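Local coordinates for putative diflavin flavoprotein A 3 (Nostoc sp., PDB 3FNI) that probably passes electrons from NADH to oxygen, reducing it to water, with this piece forming its flavodoxin-like domain, at residues G82-N85 and E86-V90; T129-T132 and Y133-C136; A139-D142 and L143-V147. All coordinates share one frame; numbering follows the deposited sequence.

Interaction 1: residues G82-N85 and E86-V90; sequences GSVN and EKQAV
Asn85 begins a tight type I turn that runs to Gln88, and its side chain folds over the turn it starts. From CB, the root of the side chain, CG sits between the backbone N and the carbonyl carbon (chi1 77°), which brings the amide back over the following residues. OD1 accepts a hydrogen bond from Lys87 N (2.8 Å), the donor tilted 24° from the amide carbonyl plane; this side-chain bond to the second residue on is an Asx turn. The same OD1 lies 3.0 Å from Lys87 CB, and the lysine chain bends at chi2 and chi3 beyond it. On the other branch, Asn85 ND2 lies 3.6 Å from Gln88 NE2, the two amides stacked with their planes 25° apart. The turn itself closes through Gln88 N to Asn85 O at 3.3 Å, the donor well above the carbonyl plane. Gln88 OE1 also accepts from Asn85 N, though its position is doubtful because it crowds Val84. Shortened to an alanine, this position is likely to leave Lys87 N without the OD1 acceptor and the Gln88 amide without its stacking partner. Val84 and Gln88 also pack on Val54 of helix 47-55 and Leu60 of strand 57-63. This turn is the short helix-to-strand connection of a beta-alpha-beta unit in the flavodoxin-like fold, leading helix 70-83 into strand 89-93.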
loop_
_atom_site.group_PDB
_atom_site.type_symbol
_atom_site.label_atom_id
_atom_site.label_comp_id
_atom_site.label_asym_id
_atom_site.label_seq_id
_atom_site.Cartn_x
_atom_site.Cartn_y
_atom_site.Cartn_z
ATOM N N GLY A 82 3.148 2.044 -13.395
ATOM C CA GLY A 82 3.298 3.050 -14.423
ATOM C C GLY A 82 2.531 4.317 -14.109
ATOM O O GLY A 82 2.640 5.293 -14.846
ATOM N N SER A 83 1.770 4.322 -13.017
ATOM C CA SER A 83 0.965 5.495 -12.660
ATOM C C SER A 83 1.500 6.258 -11.467
ATOM O O SER A 83 1.012 7.340 -11.125
ATOM C CB SER A 83 -0.465 5.069 -12.369
ATOM O OG SER A 83 -1.045 4.456 -13.504
ATOM N N VAL A 84 2.508 5.671 -10.844
ATOM C CA VAL A 84 3.148 6.235 -9.673
ATOM C C VAL A 84 4.197 7.261 -10.078
ATOM O O VAL A 84 4.637 7.283 -11.226
ATOM C CB VAL A 84 3.796 5.098 -8.858
ATOM C CG1 VAL A 84 4.796 5.638 -7.883
ATOM C CG2 VAL A 84 2.719 4.332 -8.121
ATOM N N ASN A 85 4.575 8.120 -9.137
ATOM C CA ASN A 85 5.597 9.123 -9.391
ATOM C C ASN A 85 6.609 9.137 -8.241
ATOM O O ASN A 85 6.306 8.715 -7.125
ATOM C CB ASN A 85 4.963 10.509 -9.641
ATOM C CG ASN A 85 4.488 11.199 -8.375
ATOM O OD1 ASN A 85 5.289 11.725 -7.606
ATOM N ND2 ASN A 85 3.176 11.211 -8.160
ATOM N N GLU A 86 7.820 9.591 -8.545
ATOM C CA GLU A 86 8.926 9.640 -7.596
ATOM C C GLU A 86 8.728 10.476 -6.336
ATOM O O GLU A 86 9.456 10.294 -5.357
ATOM C CB GLU A 86 10.187 10.129 -8.312
ATOM C CG GLU A 86 9.987 11.444 -9.047
ATOM C CD GLU A 86 11.286 12.147 -9.383
ATOM O OE1 GLU A 86 12.132 11.556 -10.083
ATOM O OE2 GLU A 86 11.460 13.302 -8.948
ATOM N N LYS A 87 7.750 11.378 -6.354
ATOM C CA LYS A 87 7.486 12.260 -5.219
ATOM C C LYS A 87 6.672 11.600 -4.112
ATOM O O LYS A 87 6.436 12.202 -3.063
ATOM C CB LYS A 87 6.749 13.519 -5.694
ATOM C CG LYS A 87 7.540 14.382 -6.663
ATOM C CD LYS A 87 8.511 15.303 -5.940
ATOM C CE LYS A 87 7.751 16.342 -5.115
ATOM N NZ LYS A 87 8.645 17.263 -4.341
ATOM N N GLN A 88 6.222 10.372 -4.329
ATOM C CA GLN A 88 5.449 9.741 -3.278
ATOM C C GLN A 88 6.222 8.689 -2.494
ATOM O O GLN A 88 7.364 8.362 -2.815
ATOM C CB GLN A 88 4.133 9.182 -3.838
ATOM C CG GLN A 88 4.277 8.338 -5.073
ATOM C CD GLN A 88 3.005 8.293 -5.911
ATOM O OE1 GLN A 88 2.943 7.586 -6.913
ATOM N NE2 GLN A 88 1.992 9.051 -5.509
ATOM N N ALA A 89 5.600 8.212 -1.423
ATOM C CA ALA A 89 6.191 7.217 -0.548
ATOM C C ALA A 89 5.327 5.956 -0.614
ATOM O O ALA A 89 4.110 6.035 -0.796
ATOM C CB ALA A 89 6.247 7.757 0.865
ATOM N N VAL A 90 5.957 4.794 -0.464
ATOM C CA VAL A 90 5.232 3.536 -0.546
ATOM C C VAL A 90 5.712 2.491 0.462
ATOM O O VAL A 90 6.913 2.331 0.687
ATOM C CB VAL A 90 5.332 2.963 -1.997
ATOM C CG1 VAL A 90 6.756 2.489 -2.274
ATOM C CG2 VAL A 90 4.318 1.846 -2.212
#

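Interaction 2: residues T129-T132 and Y133-C136; sequences TENT and YKLC
A capping box starts helix 130-152: Thr129 is the N-cap, and its carbonyl is already taken into the helix by Tyr133 N (3.1 Å, 161° at the hydrogen). The box is closed by Thr132, whose OG1 stands beside its own backbone N and anti to the carbonyl carbon (chi1 -65°). From there it accepts an almost straight bond from Thr129 N at 3.1 Å. In the other direction Thr129 OG1 receives Asn131 N in a weak capping bond of 3.3 Å. Two threonine hydroxyls thus help occupy N-H groups around the first turn, where no preceding helical carbonyls exist.

Past the cap the helical bonds begin. Lys134 N bonds to Glu130 O, and Cys136 N bonds to Thr132 O at 3.1 Å, while Leu135 N makes weak bonds to both Asn131 O and Thr132 O. The Tyr133 ring lies against the first turn, with CD2 3.2 Å from Thr129 O, the carbonyl approaching it obliquely. Glu130 bends at chi2 and brings its carboxylate to the edge of this ring, where OE2 lies 4.0 Å from Tyr133 CD2 with the two planes 46° apart. Its other oxygen, OE1, makes a long, weak ion pair with Arg20.

Tyr133 also packs on Tyr17, Leu21 and Pro128, and Cys136 on Ala24 and Ile25. The capped end therefore settles against helix 18-31, at the start of the last helix flanking the parallel sheet of this flavodoxin-like domain.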
loop_
_atom_site.group_PDB
_atom_site.type_symbol
_atom_site.label_atom_id
_atom_site.label_comp_id
_atom_site.label_asym_id
_atom_site.label_seq_id
_atom_site.Cartn_x
_atom_site.Cartn_y
_atom_site.Cartn_z
ATOM N N THR A 129 -0.006 -11.455 15.335
ATOM C CA THR A 129 -0.337 -11.300 16.749
ATOM C C THR A 129 -0.727 -9.839 16.956
ATOM O O THR A 129 -0.731 -9.057 16.002
ATOM C CB THR A 129 0.881 -11.606 17.639
ATOM O OG1 THR A 129 1.936 -10.689 17.327
ATOM C CG2 THR A 129 1.373 -13.023 17.402
ATOM N N GLU A 130 -1.052 -9.455 18.189
ATOM C CA GLU A 130 -1.406 -8.061 18.428
ATOM C C GLU A 130 -0.166 -7.175 18.318
ATOM O O GLU A 130 -0.283 -5.972 18.122
ATOM C CB GLU A 130 -2.093 -7.881 19.795
ATOM C CG GLU A 130 -3.526 -8.430 19.839
ATOM C CD GLU A 130 -4.408 -7.920 18.685
ATOM O OE1 GLU A 130 -5.241 -8.711 18.175
ATOM O OE2 GLU A 130 -4.274 -6.735 18.293
ATOM N N ASN A 131 1.018 -7.768 18.435
ATOM C CA ASN A 131 2.266 -7.005 18.318
ATOM C C ASN A 131 2.482 -6.708 16.835
ATOM O O ASN A 131 3.105 -5.717 16.466
ATOM C CB ASN A 131 3.449 -7.823 18.843
ATOM C CG ASN A 131 3.414 -8.011 20.342
ATOM O OD1 ASN A 131 4.029 -8.932 20.876
ATOM N ND2 ASN A 131 2.707 -7.127 21.034
ATOM N N THR A 132 1.970 -7.609 16.001
ATOM C CA THR A 132 2.035 -7.510 14.545
ATOM C C THR A 132 1.141 -6.363 14.081
ATOM O O THR A 132 1.553 -5.492 13.314
ATOM C CB THR A 132 1.517 -8.815 13.900
ATOM O OG1 THR A 132 2.398 -9.888 14.240
ATOM C CG2 THR A 132 1.420 -8.686 12.386
ATOM N N TYR A 133 -0.094 -6.370 14.565
ATOM C CA TYR A 133 -1.049 -5.347 14.196
ATOM C C TYR A 133 -0.709 -3.998 14.782
ATOM O O TYR A 133 -1.094 -2.972 14.230
ATOM C CB TYR A 133 -2.450 -5.757 14.628
ATOM C CG TYR A 133 -2.941 -6.983 13.912
ATOM C CD1 TYR A 133 -2.868 -7.076 12.518
ATOM C CD2 TYR A 133 -3.490 -8.052 14.621
ATOM C CE1 TYR A 133 -3.333 -8.201 11.853
ATOM C CE2 TYR A 133 -3.957 -9.180 13.965
ATOM C CZ TYR A 133 -3.878 -9.250 12.586
ATOM O OH TYR A 133 -4.350 -10.369 11.941
ATOM N N LYS A 134 0.007 -4.003 15.903
ATOM C CA LYS A 134 0.406 -2.763 16.552
ATOM C C LYS A 134 1.518 -2.148 15.716
ATOM O O LYS A 134 1.670 -0.934 15.663
ATOM C CB LYS A 134 0.919 -3.035 17.968
ATOM C CG LYS A 134 1.290 -1.773 18.733
ATOM C CD LYS A 134 2.078 -2.072 20.012
ATOM C CE LYS A 134 1.341 -3.029 20.950
ATOM N NZ LYS A 134 0.013 -2.517 21.432
ATOM N N LEU A 135 2.296 -3.008 15.067
ATOM C CA LEU A 135 3.391 -2.572 14.218
ATOM C C LEU A 135 2.812 -1.919 12.962
ATOM O O LEU A 135 3.268 -0.857 12.545
ATOM C CB LEU A 135 4.257 -3.774 13.838
ATOM C CG LEU A 135 5.449 -3.528 12.908
ATOM C CD1 LEU A 135 6.494 -2.662 13.610
ATOM C CD2 LEU A 135 6.057 -4.866 12.503
ATOM N N CYS A 136 1.805 -2.562 12.367
ATOM C CA CYS A 136 1.142 -2.032 11.172
ATOM C C CYS A 136 0.527 -0.675 11.480
ATOM O O CYS A 136 0.541 0.237 10.650
ATOM C CB CYS A 136 0.010 -2.953 10.709
ATOM S SG CYS A 136 0.490 -4.615 10.259
#

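Interaction 3: residues A139-D142 and L143-V147; sequences AGTD and LGQWV
Four successive backbone bonds, from Leu143 N to Ala139 O through Trp146 N to Asp142 O, keep 139-146 in regular alpha-helix, with N-H...O angles between 151° and 162°. This is the middle of helix 130-152, the last helix of the flavodoxin-like fold, lying against one face of its parallel sheet. The Gln145 N to Thr141 O bond is short at 2.8 Å, its donor nearly along the C=O axis. Gly140 and Gly144, one turn apart, bring no side chain to their flank, and Gly144 N bonds to Gly140 O at 3.0 Å.

Leu143 and Trp146 pack on the sheet. With CG anti to the backbone N in each, both touch Ala89 of strand 89-93, and the leucine also meets Val61 of strand 57-63.

On another side of the helix, Gln145 runs back along the preceding turn. Its CG lies 3.1 Å from Thr141 O and its CD 3.9 Å from Thr141 CG2, so the methyl packs against the amide. Thr141 OG1 is engaged elsewhere, hydrogen-bonded to Gly28 O. Asp142 OD1 and Gln145 OE1, both acceptors, stand 3.9 Å apart, the carboxylate and amide planes 24° from each other. Glu138 lies close to the same aspartate, a like charge. A water lies between the two acceptors, 2.6 Å from Asp142 OD1 and 2.5 Å from Gln145 OE1, short distances that leave its bonding less certain.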
loop_
_atom_site.group_PDB
_atom_site.type_symbol
_atom_site.label_atom_id
_atom_site.label_comp_id
_atom_site.label_asym_id
_atom_site.label_seq_id
_atom_site.Cartn_x
_atom_site.Cartn_y
_atom_site.Cartn_z
ATOM N N ALA A 139 3.205 1.893 11.524
ATOM C CA ALA A 139 3.708 2.144 10.176
ATOM C C ALA A 139 2.697 3.032 9.448
ATOM O O ALA A 139 3.062 3.867 8.621
ATOM C CB ALA A 139 3.877 0.829 9.424
ATOM N N GLY A 140 1.419 2.828 9.758
ATOM C CA GLY A 140 0.369 3.615 9.143
ATOM C C GLY A 140 0.499 5.054 9.590
ATOM O O GLY A 140 0.340 5.979 8.799
ATOM N N THR A 141 0.790 5.230 10.874
ATOM C CA THR A 141 0.968 6.546 11.462
ATOM C C THR A 141 2.179 7.227 10.839
ATOM O O THR A 141 2.108 8.386 10.442
ATOM C CB THR A 141 1.176 6.438 12.980
ATOM O OG1 THR A 141 -0.034 5.983 13.591
ATOM C CG2 THR A 141 1.564 7.776 13.570
ATOM N N ASP A 142 3.288 6.495 10.757
ATOM C CA ASP A 142 4.517 7.025 10.185
ATOM C C ASP A 142 4.299 7.593 8.791
ATOM O O ASP A 142 4.772 8.683 8.483
ATOM C CB ASP A 142 5.591 5.934 10.122
ATOM C CG ASP A 142 6.266 5.701 11.455
ATOM O OD1 ASP A 142 5.724 6.154 12.488
ATOM O OD2 ASP A 142 7.336 5.053 11.472
ATOM N N LEU A 143 3.594 6.843 7.950
ATOM C CA LEU A 143 3.319 7.275 6.589
ATOM C C LEU A 143 2.399 8.480 6.607
ATOM O O LEU A 143 2.590 9.423 5.849
ATOM C CB LEU A 143 2.669 6.143 5.788
ATOM C CG LEU A 143 2.346 6.491 4.330
ATOM C CD1 LEU A 143 3.623 6.936 3.608
ATOM C CD2 LEU A 143 1.714 5.273 3.626
ATOM N N GLY A 144 1.395 8.436 7.480
ATOM C CA GLY A 144 0.460 9.539 7.598
ATOM C C GLY A 144 1.177 10.815 8.002
ATOM O O GLY A 144 0.841 11.895 7.518
ATOM N N GLN A 145 2.165 10.688 8.889
ATOM C CA GLN A 145 2.933 11.843 9.345
ATOM C C GLN A 145 3.815 12.348 8.211
ATOM O O GLN A 145 3.977 13.551 8.029
ATOM C CB GLN A 145 3.804 11.476 10.551
ATOM C CG GLN A 145 3.013 11.053 11.789
ATOM C CD GLN A 145 3.900 10.789 12.993
ATOM O OE1 GLN A 145 4.703 9.860 12.996
ATOM N NE2 GLN A 145 3.761 11.615 14.020
ATOM N N TRP A 146 4.381 11.417 7.449
ATOM C CA TRP A 146 5.232 11.774 6.331
ATOM C C TRP A 146 4.407 12.560 5.310
ATOM O O TRP A 146 4.845 13.602 4.821
ATOM C CB TRP A 146 5.811 10.517 5.690
ATOM C CG TRP A 146 6.722 10.802 4.543
ATOM C CD1 TRP A 146 8.073 11.021 4.593
ATOM C CD2 TRP A 146 6.348 10.919 3.164
ATOM N NE1 TRP A 146 8.560 11.264 3.329
ATOM C CE2 TRP A 146 7.523 11.206 2.434
ATOM C CE3 TRP A 146 5.131 10.806 2.475
ATOM C CZ2 TRP A 146 7.518 11.385 1.050
ATOM C CZ3 TRP A 146 5.124 10.985 1.096
ATOM C CH2 TRP A 146 6.313 11.269 0.399
ATOM N N VAL A 147 3.212 12.058 4.996
ATOM C CA VAL A 147 2.309 12.718 4.051
ATOM C C VAL A 147 2.000 14.139 4.530
ATOM O O VAL A 147 2.033 15.098 3.749
ATOM C CB VAL A 147 0.968 11.932 3.905
ATOM C CG1 VAL A 147 -0.057 12.760 3.125
ATOM C CG2 VAL A 147 1.214 10.605 3.187
HETATM O O HOH W 1 5.552 7.900 14.381
#

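Overall arrangement
Interactions 2 and 3 are two parts of helix 130-152, its capped start and its middle, with centres about 16 Å apart. Both are partly buried, interaction 2 with mostly exposed residues and interaction 3 with more buried ones. Interaction 1 is a surface turn between helix 70-83 and strand 89-93, on the opposite side of the chain's centre from interaction 2. The chemistry follows the place: side chains satisfy backbone N-H groups at the turn and at the helix start, whereas in mid-helix the backbone is self-sufficient and a water lies between side-chain acceptors. Interactions 1 and 3 meet directly, where Ala89 CB packs 3.4 Å from Trp146 CZ3 and Leu143 CD1 adds to the join.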